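Long-range contacts in phenolic acid decarboxylase (Sedimentibacter hydroxybenzoicus, PDB 7AE5), which catalyses the reversible non-oxidative decarboxylation of 4-hydroxybenzoate and 3,4-dihydroxybenzoate, as a UbiD-family enzyme that uses prenylated FMN and manganese: residues G139-T150 and L162-V171; K172-A181 and L288-R296. All blocks are in the same frame, centred on the assembly; numbering follows the deposited sequence.

Contact 1: residues G139-T150 and L162-V171; sequences GGFYISKASVVT and LNVGTYRIQV. With RB (rubidium ion), chain R.
Q170 lies across the ring of Y142 in the first of two antiparallel strand pairings. Its CB sits over one ring face, 3.6 Å from the centroid, in a CH-pi contact. With CG anti to the backbone N (chi1 -179°) and the chain extended beyond it, Q170 CG lies 3.6 Å from Y142 CE1. CD passes near the phenol oxygen, Q170 OE1 comes within 3.0 Å of Y142 OH, and NE2 ends beside G139 C and G140 N. The stronger polar partners lie elsewhere: Y142 OH bonds to E273, and Q170 OE1 accepts from G274 N. R168 brings its CG to the ring edge, and its guanidinium forms a salt bridge with E273.

I143 and I169 exchange two backbone hydrogen bonds. Beyond the turn at S144-A146 the register slips by one residue, and V148-G165 and T150-N163 pair in the same way, V148 N reaching G165 O at 2.9 Å. V148 CB meets the edge of the Y167 ring. Residues 163-168 probably bind prenylated FMN, and V164 O coordinates a rubidium ion at 2.5 Å, together with M216, T219, Y223 and E227. Strand 201-207 packs against I143, A146 and V148, while helices 211-217 and 227-234 cover V164.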
loop_
_atom_site.group_PDB
_atom_site.type_symbol
_atom_site.label_atom_id
_atom_site.label_comp_id
_atom_site.label_asym_id
_atom_site.label_seq_id
_atom_site.Cartn_x
_atom_site.Cartn_y
_atom_site.Cartn_z
ATOM N N GLY C 139 23.706 -20.160 31.864
ATOM C CA GLY C 139 25.120 -20.274 32.187
ATOM C C GLY C 139 25.401 -20.806 33.578
ATOM O O GLY C 139 26.470 -21.383 33.802
ATOM N N GLY C 140 24.479 -20.623 34.508
ATOM C CA GLY C 140 24.647 -21.127 35.851
ATOM C C GLY C 140 23.333 -21.117 36.598
ATOM O O GLY C 140 22.260 -21.020 36.001
ATOM N N PHE C 141 23.426 -21.222 37.922
ATOM C CA PHE C 141 22.258 -21.129 38.790
ATOM C C PHE C 141 21.986 -19.660 39.085
ATOM O O PHE C 141 22.907 -18.910 39.423
ATOM C CB PHE C 141 22.479 -21.909 40.088
ATOM C CG PHE C 141 22.969 -23.317 39.878
ATOM C CD1 PHE C 141 22.567 -24.055 38.774
ATOM C CD2 PHE C 141 23.835 -23.903 40.786
ATOM C CE1 PHE C 141 23.022 -25.348 38.581
ATOM C CE2 PHE C 141 24.292 -25.196 40.600
ATOM C CZ PHE C 141 23.886 -25.919 39.498
ATOM N N TYR C 142 20.728 -19.249 38.951
ATOM C CA TYR C 142 20.372 -17.838 38.951
ATOM C C TYR C 142 19.444 -17.496 40.107
ATOM O O TYR C 142 18.524 -18.255 40.427
ATOM C CB TYR C 142 19.697 -17.449 37.638
ATOM C CG TYR C 142 20.638 -16.883 36.600
ATOM C CD1 TYR C 142 21.429 -17.716 35.820
ATOM C CD2 TYR C 142 20.724 -15.514 36.390
ATOM C CE1 TYR C 142 22.284 -17.200 34.863
ATOM C CE2 TYR C 142 21.575 -14.990 35.438
ATOM C CZ TYR C 142 22.351 -15.837 34.678
ATOM O OH TYR C 142 23.196 -15.311 33.733
ATOM N N ILE C 143 19.699 -16.346 40.724
ATOM C CA ILE C 143 18.741 -15.693 41.608
ATOM C C ILE C 143 17.957 -14.711 40.744
ATOM O O ILE C 143 18.495 -13.691 40.305
ATOM C CB ILE C 143 19.442 -14.984 42.773
ATOM C CG1 ILE C 143 20.299 -15.972 43.563
ATOM C CG2 ILE C 143 18.428 -14.313 43.681
ATOM C CD1 ILE C 143 21.281 -15.306 44.495
ATOM N N SER C 144 16.687 -15.019 40.491
ATOM C CA SER C 144 15.923 -14.346 39.450
ATOM C C SER C 144 14.845 -13.406 39.974
ATOM O O SER C 144 14.124 -12.811 39.165
ATOM C CB SER C 144 15.284 -15.386 38.525
ATOM O OG SER C 144 14.138 -15.958 39.130
ATOM N N LYS C 145 14.709 -13.246 41.291
ATOM C CA LYS C 145 13.642 -12.406 41.823
ATOM C C LYS C 145 14.136 -11.527 42.967
ATOM O O LYS C 145 13.379 -11.226 43.896
ATOM C CB LYS C 145 12.460 -13.257 42.288
ATOM C CG LYS C 145 11.119 -12.548 42.230
ATOM C CD LYS C 145 10.047 -13.373 42.907
ATOM C CE LYS C 145 8.689 -12.713 42.792
ATOM N NZ LYS C 145 7.626 -13.599 43.340
ATOM N N ALA C 146 15.394 -11.103 42.914
ATOM C CA ALA C 146 15.950 -10.278 43.973
ATOM C C ALA C 146 15.594 -8.811 43.768
ATOM O O ALA C 146 15.393 -8.347 42.641
ATOM C CB ALA C 146 17.468 -10.439 44.034
ATOM N N SER C 147 15.511 -8.081 44.877
ATOM C CA SER C 147 15.335 -6.632 44.873
ATOM C C SER C 147 16.660 -6.004 45.293
ATOM O O SER C 147 17.071 -6.127 46.452
ATOM C CB SER C 147 14.194 -6.215 45.796
ATOM O OG SER C 147 13.039 -7.002 45.561
ATOM N N VAL C 148 17.320 -5.332 44.354
ATOM C CA VAL C 148 18.698 -4.881 44.516
ATOM C C VAL C 148 18.698 -3.397 44.853
ATOM O O VAL C 148 18.094 -2.588 44.134
ATOM C CB VAL C 148 19.519 -5.163 43.247
ATOM C CG1 VAL C 148 20.783 -4.316 43.223
ATOM C CG2 VAL C 148 19.843 -6.647 43.142
ATOM N N VAL C 149 19.393 -3.036 45.930
ATOM C CA VAL C 149 19.348 -1.695 46.505
ATOM C C VAL C 149 20.679 -0.997 46.261
ATOM O O VAL C 149 21.740 -1.527 46.612
ATOM C CB VAL C 149 19.029 -1.745 48.009
ATOM C CG1 VAL C 149 18.590 -0.379 48.505
ATOM C CG2 VAL C 149 17.965 -2.794 48.290
ATOM N N THR C 150 20.618 0.193 45.664
ATOM C CA THR C 150 21.771 1.064 45.479
ATOM C C THR C 150 21.424 2.462 45.975
ATOM O O THR C 150 20.261 2.780 46.238
ATOM C CB THR C 150 22.218 1.129 44.010
ATOM O OG1 THR C 150 21.462 2.135 43.323
ATOM C CG2 THR C 150 22.030 -0.209 43.318
ATOM N N LEU C 162 18.411 6.684 46.689
ATOM C CA LEU C 162 18.329 5.241 46.870
ATOM C C LEU C 162 17.363 4.642 45.856
ATOM O O LEU C 162 16.246 5.138 45.678
ATOM C CB LEU C 162 17.882 4.910 48.292
ATOM C CG LEU C 162 17.808 3.421 48.636
ATOM C CD1 LEU C 162 18.678 3.101 49.842
ATOM C CD2 LEU C 162 16.369 3.006 48.880
ATOM N N ASN C 163 17.792 3.574 45.189
ATOM C CA ASN C 163 17.008 2.958 44.130
ATOM C C ASN C 163 16.921 1.455 44.352
ATOM O O ASN C 163 17.853 0.831 44.867
ATOM C CB ASN C 163 17.610 3.254 42.750
ATOM C CG ASN C 163 17.428 4.702 42.337
ATOM O OD1 ASN C 163 18.392 5.386 41.994
ATOM N ND2 ASN C 163 16.187 5.179 42.372
ATOM N N VAL C 164 15.782 0.883 43.964
ATOM C CA VAL C 164 15.535 -0.551 44.065
ATOM C C VAL C 164 14.985 -1.034 42.728
ATOM O O VAL C 164 13.966 -0.518 42.241
ATOM C CB VAL C 164 14.562 -0.902 45.206
ATOM C CG1 VAL C 164 14.437 -2.410 45.352
ATOM C CG2 VAL C 164 15.008 -0.267 46.517
ATOM N N GLY C 165 15.669 -2.018 42.136
ATOM C CA GLY C 165 15.202 -2.653 40.925
ATOM C C GLY C 165 15.505 -4.138 40.963
ATOM O O GLY C 165 16.288 -4.610 41.790
ATOM N N THR C 166 14.862 -4.870 40.059
ATOM C CA THR C 166 15.091 -6.303 39.910
ATOM C C THR C 166 16.103 -6.539 38.797
ATOM O O THR C 166 15.932 -6.043 37.680
ATOM C CB THR C 166 13.794 -7.050 39.598
ATOM O OG1 THR C 166 13.121 -6.408 38.507
ATOM C CG2 THR C 166 12.884 -7.073 40.814
ATOM N N TYR C 167 17.152 -7.293 39.111
ATOM C CA TYR C 167 18.188 -7.632 38.148
ATOM C C TYR C 167 18.563 -9.091 38.340
ATOM O O TYR C 167 18.649 -9.570 39.474
ATOM C CB TYR C 167 19.420 -6.733 38.315
ATOM C CG TYR C 167 19.079 -5.260 38.355
ATOM C CD1 TYR C 167 18.623 -4.604 37.219
ATOM C CD2 TYR C 167 19.195 -4.531 39.531
ATOM C CE1 TYR C 167 18.301 -3.261 37.252
ATOM C CE2 TYR C 167 18.877 -3.187 39.573
ATOM C CZ TYR C 167 18.429 -2.557 38.430
ATOM O OH TYR C 167 18.110 -1.220 38.464
ATOM N N ARG C 168 18.773 -9.796 37.232
ATOM C CA ARG C 168 19.123 -11.206 37.318
ATOM C C ARG C 168 20.509 -11.368 37.932
ATOM O O ARG C 168 21.441 -10.618 37.626
ATOM C CB ARG C 168 19.054 -11.863 35.937
ATOM C CG ARG C 168 20.173 -11.496 34.980
ATOM C CD ARG C 168 19.778 -11.829 33.557
ATOM N NE ARG C 168 20.928 -11.880 32.665
ATOM C CZ ARG C 168 20.887 -11.560 31.380
ATOM N NH1 ARG C 168 19.769 -11.146 30.806
ATOM N NH2 ARG C 168 21.996 -11.661 30.650
ATOM N N ILE C 169 20.631 -12.346 38.824
ATOM C CA ILE C 169 21.831 -12.549 39.625
ATOM C C ILE C 169 22.333 -13.958 39.346
ATOM O O ILE C 169 21.733 -14.939 39.805
ATOM C CB ILE C 169 21.554 -12.347 41.122
ATOM C CG1 ILE C 169 21.062 -10.924 41.391
ATOM C CG2 ILE C 169 22.792 -12.643 41.943
ATOM C CD1 ILE C 169 22.095 -9.857 41.114
ATOM N N GLN C 170 23.426 -14.067 38.594
ATOM C CA GLN C 170 24.040 -15.360 38.317
ATOM C C GLN C 170 25.042 -15.685 39.417
ATOM O O GLN C 170 25.974 -14.912 39.662
ATOM C CB GLN C 170 24.740 -15.376 36.960
ATOM C CG GLN C 170 25.377 -16.727 36.653
ATOM C CD GLN C 170 26.126 -16.753 35.338
ATOM O OE1 GLN C 170 26.021 -15.831 34.532
ATOM N NE2 GLN C 170 26.889 -17.816 35.114
ATOM N N VAL C 171 24.855 -16.829 40.067
ATOM C CA VAL C 171 25.808 -17.290 41.068
ATOM C C VAL C 171 27.089 -17.711 40.362
ATOM O O VAL C 171 27.084 -18.623 39.526
ATOM C CB VAL C 171 25.222 -18.440 41.897
ATOM C CG1 VAL C 171 26.262 -18.979 42.869
ATOM C CG2 VAL C 171 23.978 -17.977 42.638
HETATM RB RB RB R . 11.864 0.526 41.525
HETATM O O HOH W 1 25.669 -21.076 39.661
HETATM O O HOH W 2 18.921 -0.554 42.663
#

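Contact 2: residues K172-A181 and L288-R296; sequences KDRDRVGIQA and LQCEVKIDR
E291, V292 and D175 have the largest areas buried in this antiparallel strand pairing, in which the hairpin strand 176-179 lies along the long strand 287-299 of the Rift-related domain's sheet. The E291 carboxylate is gripped by two basic residues. The R176 guanidinium comes to it edge-on and nearly coplanar, the planes 17° apart; NH2 meets the syn lone pair of E291 OE2 at 3.1 Å, while NE approaches OE1 so closely that the modelled separation is doubtful. From the anti side K172 NZ reaches E291 OE2 at 3.1 Å, its chain folded back at CB-CG (chi2 -62°) and again at its end (chi4 77°), which brings the amine round. With K172 cut back to an alanine, E291 OE2 would probably lose its anti-side charge partner and a gap would open alongside the carboxylate. OE2 also bonds to T271, and R176 NH1 pairs with D173, which in turn salt-bridges R12 of a neighbouring ShdD chain.

On the other face V292 packs between V177 and I179: its CB lies 3.7 Å from V177 CG2 and its CG2 3.8 Å from I179 CG2. Strand 201-207 adds I203 to this apolar layer. V177 and V292 also exchange two backbone hydrogen bonds, one of them from V292 N to V177 O at 2.6 Å.

D175 closes the far end. Its backbone O accepts from I294 N, and its side chain lies beside that of K293, pointing the same way, with K293 NZ 3.1 Å from D175 OD2 and nearly in line with its C-O bond.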
loop_
_atom_site.group_PDB
_atom_site.type_symbol
_atom_site.label_atom_id
_atom_site.label_comp_id
_atom_site.label_asym_id
_atom_site.label_seq_id
_atom_site.Cartn_x
_atom_site.Cartn_y
_atom_site.Cartn_z
ATOM N N LYS C 172 28.193 -17.038 40.683
ATOM C CA LYS C 172 29.495 -17.371 40.120
ATOM C C LYS C 172 30.337 -18.240 41.042
ATOM O O LYS C 172 31.124 -19.057 40.555
ATOM C CB LYS C 172 30.272 -16.094 39.783
ATOM C CG LYS C 172 29.623 -15.237 38.707
ATOM C CD LYS C 172 29.537 -15.985 37.386
ATOM C CE LYS C 172 29.422 -15.026 36.212
ATOM N NZ LYS C 172 30.727 -14.400 35.867
ATOM N N ASP C 173 30.188 -18.085 42.353
ATOM C CA ASP C 173 30.916 -18.880 43.334
ATOM C C ASP C 173 30.114 -18.860 44.633
ATOM O O ASP C 173 29.003 -18.322 44.685
ATOM C CB ASP C 173 32.344 -18.348 43.510
ATOM C CG ASP C 173 33.280 -19.372 44.128
ATOM O OD1 ASP C 173 32.785 -20.320 44.773
ATOM O OD2 ASP C 173 34.511 -19.231 43.966
ATOM N N ARG C 174 30.677 -19.456 45.689
ATOM C CA ARG C 174 29.997 -19.491 46.978
ATOM C C ARG C 174 29.773 -18.098 47.555
ATOM O O ARG C 174 28.842 -17.909 48.346
ATOM C CB ARG C 174 30.792 -20.343 47.971
ATOM N N ASP C 175 30.595 -17.118 47.170
ATOM C CA ASP C 175 30.463 -15.763 47.693
ATOM C C ASP C 175 30.561 -14.707 46.596
ATOM O O ASP C 175 30.902 -13.555 46.887
ATOM C CB ASP C 175 31.527 -15.500 48.765
ATOM C CG ASP C 175 32.934 -15.493 48.198
ATOM O OD1 ASP C 175 33.234 -16.365 47.355
ATOM O OD2 ASP C 175 33.745 -14.633 48.603
ATOM N N ARG C 176 30.271 -15.066 45.347
ATOM C CA ARG C 176 30.396 -14.151 44.223
ATOM C C ARG C 176 29.230 -14.360 43.273
ATOM O O ARG C 176 28.795 -15.495 43.053
ATOM C CB ARG C 176 31.709 -14.368 43.468
ATOM C CG ARG C 176 32.962 -13.949 44.218
ATOM C CD ARG C 176 34.021 -13.385 43.269
ATOM N NE ARG C 176 33.889 -13.890 41.903
ATOM C CZ ARG C 176 34.168 -15.130 41.519
ATOM N NH1 ARG C 176 34.632 -16.031 42.370
ATOM N NH2 ARG C 176 33.973 -15.474 40.249
ATOM N N VAL C 177 28.734 -13.263 42.701
ATOM C CA VAL C 177 27.622 -13.306 41.762
ATOM C C VAL C 177 27.889 -12.333 40.623
ATOM O O VAL C 177 28.639 -11.365 40.763
ATOM C CB VAL C 177 26.270 -12.968 42.430
ATOM C CG1 VAL C 177 25.868 -14.051 43.420
ATOM C CG2 VAL C 177 26.331 -11.605 43.104
ATOM N N GLY C 178 27.258 -12.608 39.477
ATOM C CA GLY C 178 27.269 -11.677 38.372
ATOM C C GLY C 178 26.048 -10.771 38.374
ATOM O O GLY C 178 25.030 -11.067 38.998
ATOM N N ILE C 179 26.158 -9.650 37.661
ATOM C CA ILE C 179 25.076 -8.672 37.600
ATOM C C ILE C 179 25.272 -7.810 36.361
ATOM O O ILE C 179 26.386 -7.670 35.851
ATOM C CB ILE C 179 25.024 -7.821 38.897
ATOM C CG1 ILE C 179 23.629 -7.227 39.096
ATOM C CG2 ILE C 179 26.088 -6.731 38.875
ATOM C CD1 ILE C 179 23.493 -6.405 40.359
ATOM N N GLN C 180 24.174 -7.238 35.864
ATOM C CA GLN C 180 24.169 -6.419 34.652
ATOM C C GLN C 180 24.248 -4.953 35.060
ATOM O O GLN C 180 23.227 -4.327 35.351
ATOM C CB GLN C 180 22.916 -6.685 33.827
ATOM C CG GLN C 180 22.861 -8.051 33.178
ATOM C CD GLN C 180 21.648 -8.202 32.285
ATOM O OE1 GLN C 180 20.512 -8.046 32.734
ATOM N NE2 GLN C 180 21.881 -8.498 31.011
ATOM N N ALA C 181 25.461 -4.395 35.041
ATOM C CA ALA C 181 25.687 -3.075 35.626
ATOM C C ALA C 181 25.037 -1.963 34.808
ATOM O O ALA C 181 24.485 -1.013 35.377
ATOM C CB ALA C 181 27.185 -2.825 35.773
ATOM N N LEU C 288 30.467 -10.289 28.789
ATOM C CA LEU C 288 31.403 -10.032 29.882
ATOM C C LEU C 288 30.802 -8.951 30.767
ATOM O O LEU C 288 30.873 -7.760 30.452
ATOM C CB LEU C 288 32.768 -9.622 29.342
ATOM C CG LEU C 288 33.584 -10.719 28.660
ATOM C CD1 LEU C 288 34.720 -10.111 27.853
ATOM C CD2 LEU C 288 34.117 -11.701 29.689
ATOM N N GLN C 289 30.203 -9.363 31.877
ATOM C CA GLN C 289 29.481 -8.465 32.764
ATOM C C GLN C 289 30.197 -8.369 34.106
ATOM O O GLN C 289 31.262 -8.956 34.321
ATOM C CB GLN C 289 28.033 -8.931 32.929
ATOM C CG GLN C 289 27.387 -9.329 31.612
ATOM C CD GLN C 289 26.203 -8.457 31.237
ATOM O OE1 GLN C 289 26.191 -7.252 31.495
ATOM N NE2 GLN C 289 25.204 -9.063 30.605
ATOM N N CYS C 290 29.597 -7.618 35.020
ATOM C CA CYS C 290 30.237 -7.309 36.285
ATOM C C CYS C 290 29.976 -8.405 37.305
ATOM O O CYS C 290 28.971 -9.119 37.234
ATOM C CB CYS C 290 29.726 -5.980 36.835
ATOM S SG CYS C 290 30.405 -4.539 36.017
ATOM N N GLU C 291 30.887 -8.525 38.266
ATOM C CA GLU C 291 30.693 -9.403 39.408
ATOM C C GLU C 291 30.601 -8.616 40.708
ATOM O O GLU C 291 31.146 -7.516 40.847
ATOM C CB GLU C 291 31.807 -10.447 39.535
ATOM C CG GLU C 291 31.774 -11.545 38.498
ATOM C CD GLU C 291 32.658 -12.721 38.880
ATOM O OE1 GLU C 291 33.225 -12.703 39.993
ATOM O OE2 GLU C 291 32.761 -13.678 38.083
ATOM N N VAL C 292 29.887 -9.210 41.658
ATOM C CA VAL C 292 29.689 -8.649 42.986
ATOM C C VAL C 292 30.267 -9.626 43.998
ATOM O O VAL C 292 29.943 -10.820 43.971
ATOM C CB VAL C 292 28.197 -8.382 43.271
ATOM C CG1 VAL C 292 27.989 -7.881 44.707
ATOM C CG2 VAL C 292 27.629 -7.396 42.267
ATOM N N LYS C 293 31.124 -9.127 44.881
ATOM C CA LYS C 293 31.561 -9.904 46.029
ATOM C C LYS C 293 30.551 -9.719 47.149
ATOM O O LYS C 293 30.063 -8.612 47.380
ATOM C CB LYS C 293 32.955 -9.480 46.496
ATOM C CG LYS C 293 33.616 -10.480 47.429
ATOM C CD LYS C 293 35.015 -10.035 47.815
ATOM C CE LYS C 293 36.021 -11.159 47.624
ATOM N NZ LYS C 293 35.739 -12.326 48.507
ATOM N N ILE C 294 30.222 -10.811 47.827
ATOM C CA ILE C 294 29.227 -10.800 48.892
ATOM C C ILE C 294 29.983 -10.784 50.214
ATOM O O ILE C 294 30.636 -11.767 50.580
ATOM C CB ILE C 294 28.274 -11.995 48.779
ATOM C CG1 ILE C 294 27.233 -11.712 47.694
ATOM C CG2 ILE C 294 27.580 -12.264 50.107
ATOM C CD1 ILE C 294 26.323 -12.871 47.401
ATOM N N ASP C 295 29.915 -9.654 50.919
ATOM C CA ASP C 295 30.698 -9.447 52.132
ATOM C C ASP C 295 29.986 -9.917 53.393
ATOM O O ASP C 295 30.654 -10.277 54.370
ATOM C CB ASP C 295 31.060 -7.967 52.280
ATOM C CG ASP C 295 31.862 -7.440 51.105
ATOM O OD1 ASP C 295 33.022 -7.869 50.935
ATOM O OD2 ASP C 295 31.332 -6.594 50.355
ATOM N N ARG C 296 28.655 -9.926 53.401
ATOM C CA ARG C 296 27.914 -10.385 54.567
ATOM C C ARG C 296 26.524 -10.831 54.140
ATOM O O ARG C 296 25.929 -10.261 53.222
ATOM C CB ARG C 296 27.815 -9.294 55.641
ATOM C CG ARG C 296 27.126 -9.749 56.920
ATOM C CD ARG C 296 26.736 -8.573 57.795
ATOM N NE ARG C 296 27.880 -8.024 58.511
ATOM C CZ ARG C 296 27.933 -7.861 59.827
ATOM N NH1 ARG C 296 26.916 -8.193 60.606
ATOM N NH2 ARG C 296 29.031 -7.348 60.375
#

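Overall arrangement
From the N terminus, the chain first runs through 139-150 and turns back after an intervening loop of 11 residues, where 162-171 closes contact 1. The strand leaving that contact, 169-173, passes straight into contact 2, whose partner segment 288-296 arrives only after 106 further residues. The two closures therefore follow in series, without nesting or crossing. They meet at the hairpin formed by strands 169-173 and 176-179: Q170 O is probably hydrogen-bonded to G178 N at 2.6 Å, and I169 packs against V177. Together they join strands 142-143 and 147-150, and strand 163-165 with its metal site, to strand 287-299 in one antiparallel sheet.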